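Local atomic coordinates of ThreeFoil (Artificial gene, PDB entry 3PG0), a protein that probably binds sugars, as a designed three-fold symmetric beta-trefoil of the ricin-type lectin family that carries a bound sodium ion. Residues 31-36 / 53-58; 40-45 / 49-54; 125-130 / 147-152. All blocks are in the same frame, centred on the assembly; numbering follows the deposited sequence.

Contact 1: residues 31-36 / 53-58; sequences LVARHS and VIQYSY. With NA (sodium ion), chain G.
Ala33 and Gln55 mark the closest approach of the two backbones, and even there their CA atoms stay 8.1 Å apart. Strands 28-33 and 53-56 are therefore not paired here; the gap is spanned by the side chain of Gln55, reaching toward the turn that follows Ala33. Its first torsion, 130°, departs from every staggered position, while the chain beyond CG is extended and delivers the amide to Ser36. There the hydroxyl OG of Ser36 donates to OE1 of Gln55 over 2.7 Å. The donor stands well above the carbonyl plane, 60° out of it, so neither lone-pair direction is used. CE1 of His35 also comes to 3.3 Å from Gln55 OE1, with ring and amide planes 31° apart, and Ser36 CB sits over the centre of one face of that ring. Small Ala33 suits the base of the turn, its methyl CB lying 4.1 Å from Gln55 OE1. The other end of the amide turns to a loop far along the chain: Gln55 NE2 bonds to the backbone carbonyls of Ser140 and Ser142, and His35 NE2 also bonds to Ser140 O. A glutamine fits because it can accept from the serine and donate to carbonyls at once; with both ends engaged, the buried amide is fixed in its flip and ties three parts of the chain together.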
# COMPACT_ATOMS: atom_id res chain seq x y z
N LEU A 31 -4.89 -4.39 4.54
CA LEU A 31 -4.38 -3.13 5.04
C LEU A 31 -5.52 -2.13 4.96
O LEU A 31 -6.01 -1.83 3.87
CB LEU A 31 -3.17 -2.64 4.22
CG LEU A 31 -1.85 -3.33 4.55
CD1 LEU A 31 -1.83 -4.70 3.96
CD2 LEU A 31 -0.67 -2.52 4.03
N VAL A 32 -5.92 -1.62 6.13
CA VAL A 32 -7.12 -0.79 6.24
C VAL A 32 -6.72 0.62 6.66
O VAL A 32 -6.04 0.79 7.68
CB VAL A 32 -8.09 -1.37 7.28
CG1 VAL A 32 -9.32 -0.49 7.43
CG2 VAL A 32 -8.50 -2.78 6.89
N ALA A 33 -7.11 1.61 5.87
CA ALA A 33 -6.80 3.00 6.20
C ALA A 33 -7.58 3.44 7.43
O ALA A 33 -8.78 3.15 7.57
CB ALA A 33 -7.09 3.91 5.02
N ARG A 34 -6.91 4.17 8.31
CA ARG A 34 -7.51 4.55 9.58
C ARG A 34 -8.70 5.47 9.40
O ARG A 34 -9.70 5.35 10.11
CB ARG A 34 -6.46 5.22 10.46
CG ARG A 34 -6.97 5.62 11.83
CD ARG A 34 -5.85 6.12 12.73
NE ARG A 34 -6.37 6.41 14.07
CZ ARG A 34 -5.63 6.75 15.12
NH1 ARG A 34 -4.31 6.85 15.00
NH2 ARG A 34 -6.20 7.00 16.29
N HIS A 35 -8.61 6.40 8.46
CA HIS A 35 -9.68 7.38 8.29
C HIS A 35 -10.94 6.75 7.72
O HIS A 35 -12.04 7.08 8.13
CB HIS A 35 -9.21 8.57 7.43
CG HIS A 35 -9.10 8.25 5.97
ND1 HIS A 35 -8.36 7.18 5.49
CD2 HIS A 35 -9.64 8.85 4.88
CE1 HIS A 35 -8.45 7.15 4.17
NE2 HIS A 35 -9.22 8.15 3.78
N SER A 36 -10.79 5.82 6.78
CA SER A 36 -11.93 5.37 5.99
C SER A 36 -12.41 3.98 6.37
O SER A 36 -13.57 3.63 6.12
CB SER A 36 -11.57 5.36 4.51
OG SER A 36 -10.57 4.38 4.27
N VAL A 53 -3.49 1.06 -7.76
CA VAL A 53 -3.83 0.68 -6.39
C VAL A 53 -4.69 1.79 -5.79
O VAL A 53 -4.36 2.98 -5.89
CB VAL A 53 -2.57 0.42 -5.54
CG1 VAL A 53 -2.93 0.27 -4.05
CG2 VAL A 53 -1.85 -0.82 -6.07
N ILE A 54 -5.80 1.39 -5.19
CA ILE A 54 -6.82 2.31 -4.72
C ILE A 54 -7.26 1.89 -3.33
O ILE A 54 -6.75 0.93 -2.77
CB ILE A 54 -8.06 2.30 -5.64
CG1 ILE A 54 -8.64 0.87 -5.73
CG2 ILE A 54 -7.70 2.82 -7.03
CD1 ILE A 54 -9.94 0.79 -6.56
N GLN A 55 -8.22 2.62 -2.78
CA GLN A 55 -8.89 2.20 -1.56
C GLN A 55 -10.28 1.70 -1.93
O GLN A 55 -10.91 2.25 -2.83
CB GLN A 55 -8.94 3.36 -0.58
CG GLN A 55 -10.28 3.65 0.00
CD GLN A 55 -10.28 4.89 0.86
OE1 GLN A 55 -9.56 4.98 1.88
NE2 GLN A 55 -11.08 5.87 0.47
N TYR A 56 -10.74 0.65 -1.28
CA TYR A 56 -12.06 0.12 -1.59
C TYR A 56 -12.61 -0.67 -0.42
O TYR A 56 -11.87 -1.33 0.31
CB TYR A 56 -12.02 -0.74 -2.86
CG TYR A 56 -13.33 -0.79 -3.64
CD1 TYR A 56 -13.57 0.10 -4.68
CD2 TYR A 56 -14.30 -1.74 -3.36
CE1 TYR A 56 -14.76 0.06 -5.40
CE2 TYR A 56 -15.47 -1.80 -4.07
CZ TYR A 56 -15.70 -0.89 -5.09
OH TYR A 56 -16.89 -0.95 -5.79
N SER A 57 -13.93 -0.61 -0.22
CA SER A 57 -14.56 -1.41 0.82
C SER A 57 -14.10 -2.87 0.73
O SER A 57 -14.08 -3.45 -0.35
CB SER A 57 -16.07 -1.35 0.67
OG SER A 57 -16.55 -0.05 0.97
N TYR A 58 -13.75 -3.45 1.88
CA TYR A 58 -13.21 -4.81 1.90
C TYR A 58 -14.28 -5.86 1.64
O TYR A 58 -15.31 -5.90 2.33
CB TYR A 58 -12.53 -5.10 3.25
CG TYR A 58 -11.72 -6.37 3.21
CD1 TYR A 58 -10.53 -6.41 2.51
CD2 TYR A 58 -12.15 -7.53 3.87
CE1 TYR A 58 -9.77 -7.55 2.45
CE2 TYR A 58 -11.39 -8.69 3.81
CZ TYR A 58 -10.20 -8.70 3.11
OH TYR A 58 -9.43 -9.85 3.05
NA NA G . -2.79 4.59 -7.06

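Contact 2: residues 40-45 / 49-54; sequences LDVENA and DGANVI. With NA (sodium ion), chain G.
The carbonyl oxygen of Asp41 is gripped twice by the opposing strand. Ile54 N donates to Asp41 O over 2.8 Å in a nearly straight bond of 170°, and the CA-H of Val53 adds a weaker contact to the same oxygen at 3.3 Å. Asp41 N returns a more bent bond to Ile54 O, completing an antiparallel hydrogen-bonded pair. Val42 and Val53 follow as a non-hydrogen-bonded pair, and beyond them Glu43 N meets Asn52 O at 2.9 Å, almost on the carbonyl axis. Branched Val42 and Val53 share one face of the hairpin, their CG2 methyls 4.2 Å apart, and Val42 CG1 also meets Ala51 CB. Leu40 turns its CD1 tightly against Val53 CG1, at 3.4 Å. On the other face the side chains of Asp41 and Ile54 run alongside each other; chi1 of 58° places Ile54 CG1 beside the carboxylate, and its CD1 also packs on the methylene CG of Glu43. Asp41 has its firmest polar partner in Gln64, through OD2, while OD1 bonds a buffer molecule. Near the turn, the extended Glu43 carboxylate reaches Asn52 through water: one molecule links OE1 to the backbone N of Asn52, and another, weakly held by OE2, accepts from ND2. The other end of the amide, Asn52 OD1, binds sodium at 2.5 Å, as does Val53 O; Asn99, Val100, Asn146 and Val147 complete six oxygens. The amide is suited to both tasks. This is the beta hairpin of one beta-trefoil module, with the metal site where strand 53-56 begins and, on its Asp41 face, a pocket consistent with the sugar site of ricin-type lectins.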
# COMPACT_ATOMS: atom_id res chain seq x y z
N LEU A 40 -6.67 -1.45 1.11
CA LEU A 40 -5.73 -1.35 0.00
C LEU A 40 -6.09 -2.39 -1.06
O LEU A 40 -6.14 -3.59 -0.78
CB LEU A 40 -4.32 -1.56 0.52
CG LEU A 40 -3.16 -1.21 -0.41
CD1 LEU A 40 -3.10 0.31 -0.62
CD2 LEU A 40 -1.86 -1.73 0.20
N ASP A 41 -6.30 -1.92 -2.29
CA ASP A 41 -7.01 -2.70 -3.30
C ASP A 41 -6.37 -2.52 -4.68
O ASP A 41 -6.11 -1.39 -5.10
CB ASP A 41 -8.47 -2.22 -3.28
CG ASP A 41 -9.35 -2.89 -4.32
OD1 ASP A 41 -9.05 -2.82 -5.53
OD2 ASP A 41 -10.38 -3.46 -3.92
N VAL A 42 -6.11 -3.62 -5.39
CA VAL A 42 -5.68 -3.50 -6.78
C VAL A 42 -6.91 -3.45 -7.68
O VAL A 42 -7.69 -4.41 -7.74
CB VAL A 42 -4.76 -4.64 -7.24
CG1 VAL A 42 -4.36 -4.43 -8.71
CG2 VAL A 42 -3.51 -4.72 -6.35
N GLU A 43 -7.04 -2.35 -8.40
CA GLU A 43 -8.28 -1.95 -9.05
C GLU A 43 -8.84 -3.02 -9.99
O GLU A 43 -8.18 -3.45 -10.95
CB GLU A 43 -8.07 -0.64 -9.80
CG GLU A 43 -9.34 -0.09 -10.41
CD GLU A 43 -9.15 1.31 -10.95
OE1 GLU A 43 -8.10 1.56 -11.58
OE2 GLU A 43 -10.04 2.15 -10.73
N ASN A 44 -10.07 -3.45 -9.69
CA ASN A 44 -10.82 -4.39 -10.52
C ASN A 44 -10.13 -5.74 -10.71
O ASN A 44 -10.42 -6.47 -11.67
CB ASN A 44 -11.17 -3.75 -11.86
CG ASN A 44 -12.10 -2.55 -11.70
OD1 ASN A 44 -12.97 -2.55 -10.83
ND2 ASN A 44 -11.92 -1.54 -12.53
N ALA A 45 -9.23 -6.06 -9.78
CA ALA A 45 -8.54 -7.35 -9.76
C ALA A 45 -7.74 -7.59 -11.03
O ALA A 45 -7.47 -8.73 -11.42
CB ALA A 45 -9.51 -8.50 -9.49
N ASP A 49 0.78 -5.56 -14.97
CA ASP A 49 1.80 -4.57 -14.64
C ASP A 49 1.19 -3.19 -14.85
O ASP A 49 0.65 -2.90 -15.93
CB ASP A 49 3.02 -4.72 -15.54
CG ASP A 49 3.85 -5.93 -15.18
OD1 ASP A 49 3.88 -6.29 -13.99
OD2 ASP A 49 4.49 -6.49 -16.09
N GLY A 50 1.27 -2.35 -13.82
CA GLY A 50 0.78 -0.99 -13.89
C GLY A 50 -0.66 -0.78 -13.43
O GLY A 50 -1.14 0.37 -13.41
N ALA A 51 -1.36 -1.85 -13.05
CA ALA A 51 -2.72 -1.69 -12.54
C ALA A 51 -2.71 -0.78 -11.33
O ALA A 51 -1.78 -0.83 -10.52
CB ALA A 51 -3.34 -3.04 -12.18
N ASN A 52 -3.73 0.06 -11.21
CA ASN A 52 -3.73 1.08 -10.17
C ASN A 52 -4.08 0.50 -8.81
O ASN A 52 -4.88 -0.43 -8.72
CB ASN A 52 -4.73 2.18 -10.51
CG ASN A 52 -4.47 3.45 -9.72
OD1 ASN A 52 -3.35 3.72 -9.32
ND2 ASN A 52 -5.52 4.22 -9.46
N VAL A 53 -3.49 1.06 -7.76
CA VAL A 53 -3.83 0.68 -6.39
C VAL A 53 -4.69 1.79 -5.79
O VAL A 53 -4.36 2.98 -5.89
CB VAL A 53 -2.57 0.42 -5.54
CG1 VAL A 53 -2.93 0.27 -4.05
CG2 VAL A 53 -1.85 -0.82 -6.07
N ILE A 54 -5.80 1.39 -5.19
CA ILE A 54 -6.82 2.31 -4.72
C ILE A 54 -7.26 1.89 -3.33
O ILE A 54 -6.75 0.93 -2.77
CB ILE A 54 -8.06 2.30 -5.64
CG1 ILE A 54 -8.64 0.87 -5.73
CG2 ILE A 54 -7.70 2.82 -7.03
CD1 ILE A 54 -9.94 0.79 -6.56
NA NA G . -2.79 4.59 -7.06
O HOH W 1 -5.95 0.19 -13.04
O HOH W 2 -8.12 4.48 -10.43

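Contact 3: residues 125-130 / 147-152; sequences LVARHS and VIQYSY. With NA (sodium ion), chain G.
Ser130 OG donates to Gln149 OE1 across 2.7 Å, the sole hydrogen bond between the two segments. The C=O...donor angle is 117° and the hydroxyl lies 46° out of the carbonyl plane, above the amide rather than at a lone pair. Around the same oxygen, CE1 of His129 approaches to 3.6 Å and the methyl CB of Ala127 to 3.9 Å, so a polar atom sits within a largely carbon-lined setting. Gln149 reaches them from the opposing strand: chi1 of 72° puts CG between the backbone N and the carbonyl carbon, and the chain then runs straight out to its amide. That length is needed, since the CA atoms of Ala127 and Gln149 are 7.8 Å apart. The His129 ring is tilted moderately from the amide plane and carries Ser130 CB over the centre of one face. In the next shell, the carbonyl of Ser95 accepts from Gln149 NE2 and that of Ser93 from His129 NE2, which sets the rotation of both flat groups, while Val89 packs against Ala127, His129 and Gln149. At the start of strand 147-150, Val147 gives its O to the sodium ion. Serine and histidine at the turn and glutamine on the strand thus join the end of strand 123-127 to the hairpin strand and to the preceding module, an interlocking suited to the beta-trefoil fold with its three related units.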
# COMPACT_ATOMS: atom_id res chain seq x y z
N LEU A 125 3.64 3.15 6.14
CA LEU A 125 4.47 2.38 5.23
C LEU A 125 5.20 3.39 4.38
O LEU A 125 4.58 4.17 3.64
CB LEU A 125 3.63 1.45 4.33
CG LEU A 125 3.04 0.21 5.01
CD1 LEU A 125 1.88 0.56 5.92
CD2 LEU A 125 2.58 -0.80 3.95
N VAL A 126 6.52 3.37 4.49
CA VAL A 126 7.34 4.41 3.89
C VAL A 126 8.18 3.81 2.76
O VAL A 126 8.96 2.89 2.97
CB VAL A 126 8.25 5.07 4.95
CG1 VAL A 126 9.07 6.20 4.33
CG2 VAL A 126 7.43 5.58 6.12
N ALA A 127 8.01 4.34 1.55
CA ALA A 127 8.74 3.82 0.40
C ALA A 127 10.23 4.04 0.54
O ALA A 127 10.68 5.13 0.91
CB ALA A 127 8.22 4.45 -0.90
N ARG A 128 11.01 3.03 0.21
CA ARG A 128 12.45 3.09 0.44
C ARG A 128 13.13 4.19 -0.37
O ARG A 128 13.98 4.93 0.15
CB ARG A 128 13.09 1.72 0.18
CG ARG A 128 14.59 1.67 0.48
CD ARG A 128 15.14 0.24 0.44
NE ARG A 128 16.53 0.23 0.86
CZ ARG A 128 17.17 -0.86 1.28
NH1 ARG A 128 16.54 -2.03 1.32
NH2 ARG A 128 18.44 -0.78 1.64
N HIS A 129 12.74 4.33 -1.63
CA HIS A 129 13.42 5.29 -2.51
C HIS A 129 13.11 6.75 -2.17
O HIS A 129 13.97 7.62 -2.31
CB HIS A 129 13.07 5.01 -3.98
CG HIS A 129 11.69 5.43 -4.37
ND1 HIS A 129 10.56 4.99 -3.70
CD2 HIS A 129 11.24 6.25 -5.35
CE1 HIS A 129 9.49 5.53 -4.25
NE2 HIS A 129 9.87 6.30 -5.26
N SER A 130 11.89 7.02 -1.71
CA SER A 130 11.40 8.39 -1.61
C SER A 130 11.25 8.89 -0.19
O SER A 130 11.18 10.10 0.04
CB SER A 130 10.04 8.47 -2.28
OG SER A 130 9.10 7.72 -1.54
N VAL A 147 -4.65 5.73 -4.21
CA VAL A 147 -3.58 5.59 -3.23
C VAL A 147 -2.29 6.08 -3.87
O VAL A 147 -1.97 5.75 -5.01
CB VAL A 147 -3.45 4.13 -2.75
CG1 VAL A 147 -2.19 3.94 -1.91
CG2 VAL A 147 -4.68 3.78 -1.89
N ILE A 148 -1.57 6.93 -3.14
CA ILE A 148 -0.37 7.61 -3.63
C ILE A 148 0.69 7.55 -2.53
O ILE A 148 0.48 6.91 -1.50
CB ILE A 148 -0.70 9.09 -3.93
CG1 ILE A 148 -1.30 9.76 -2.68
CG2 ILE A 148 -1.68 9.17 -5.10
CD1 ILE A 148 -1.58 11.26 -2.83
N GLN A 149 1.84 8.19 -2.76
CA GLN A 149 2.78 8.44 -1.67
C GLN A 149 2.77 9.93 -1.33
O GLN A 149 2.49 10.77 -2.19
CB GLN A 149 4.22 7.99 -2.03
CG GLN A 149 4.88 8.90 -3.06
CD GLN A 149 6.31 8.51 -3.35
OE1 GLN A 149 6.81 7.47 -2.89
NE2 GLN A 149 6.99 9.35 -4.12
N TYR A 150 3.05 10.26 -0.08
CA TYR A 150 3.14 11.66 0.35
C TYR A 150 3.89 11.70 1.66
O TYR A 150 3.78 10.77 2.46
CB TYR A 150 1.72 12.24 0.51
CG TYR A 150 1.65 13.74 0.33
CD1 TYR A 150 2.14 14.60 1.32
CD2 TYR A 150 1.12 14.29 -0.82
CE1 TYR A 150 2.10 15.97 1.15
CE2 TYR A 150 1.07 15.67 -0.99
CZ TYR A 150 1.56 16.50 -0.01
OH TYR A 150 1.52 17.87 -0.18
N SER A 151 4.65 12.77 1.91
CA SER A 151 5.34 12.89 3.19
C SER A 151 4.39 12.61 4.35
O SER A 151 3.26 13.10 4.36
CB SER A 151 5.94 14.28 3.36
OG SER A 151 7.00 14.48 2.44
N TYR A 152 4.85 11.82 5.32
CA TYR A 152 4.03 11.55 6.50
C TYR A 152 3.88 12.81 7.36
O TYR A 152 4.88 13.44 7.75
CB TYR A 152 4.63 10.42 7.35
CG TYR A 152 3.70 9.99 8.46
CD1 TYR A 152 2.61 9.17 8.19
CD2 TYR A 152 3.90 10.42 9.76
CE1 TYR A 152 1.75 8.78 9.21
CE2 TYR A 152 3.05 10.03 10.78
CZ TYR A 152 1.98 9.21 10.51
OH TYR A 152 1.14 8.84 11.53
NA NA G . -2.79 4.59 -7.06

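How the contacts relate
Contacts 1 and 3 are equivalent joints in two of the three modules, about 16 Å apart between centres; they differ in the first torsion of the glutamine, staggered only in contact 3, and in the turn of its amide. Contact 2 supplies the hairpin to which strand 53-56 of contact 1 belongs, sharing Val53 and Ile54 with it, and Leu31 O and Leu40 N, 2.9 Å apart, probably bond the two together. Around the sodium ion the modules converge: Val53 O lies 3.2 Å from Val147 N, a probable hydrogen bond. Well away from the ion, Leu31 CD2 and Leu125 CD2 pack at 3.7 Å. A pocket at Asp41, where a buffer molecule is bound, is consistent with a sugar site and lies apart from the metal.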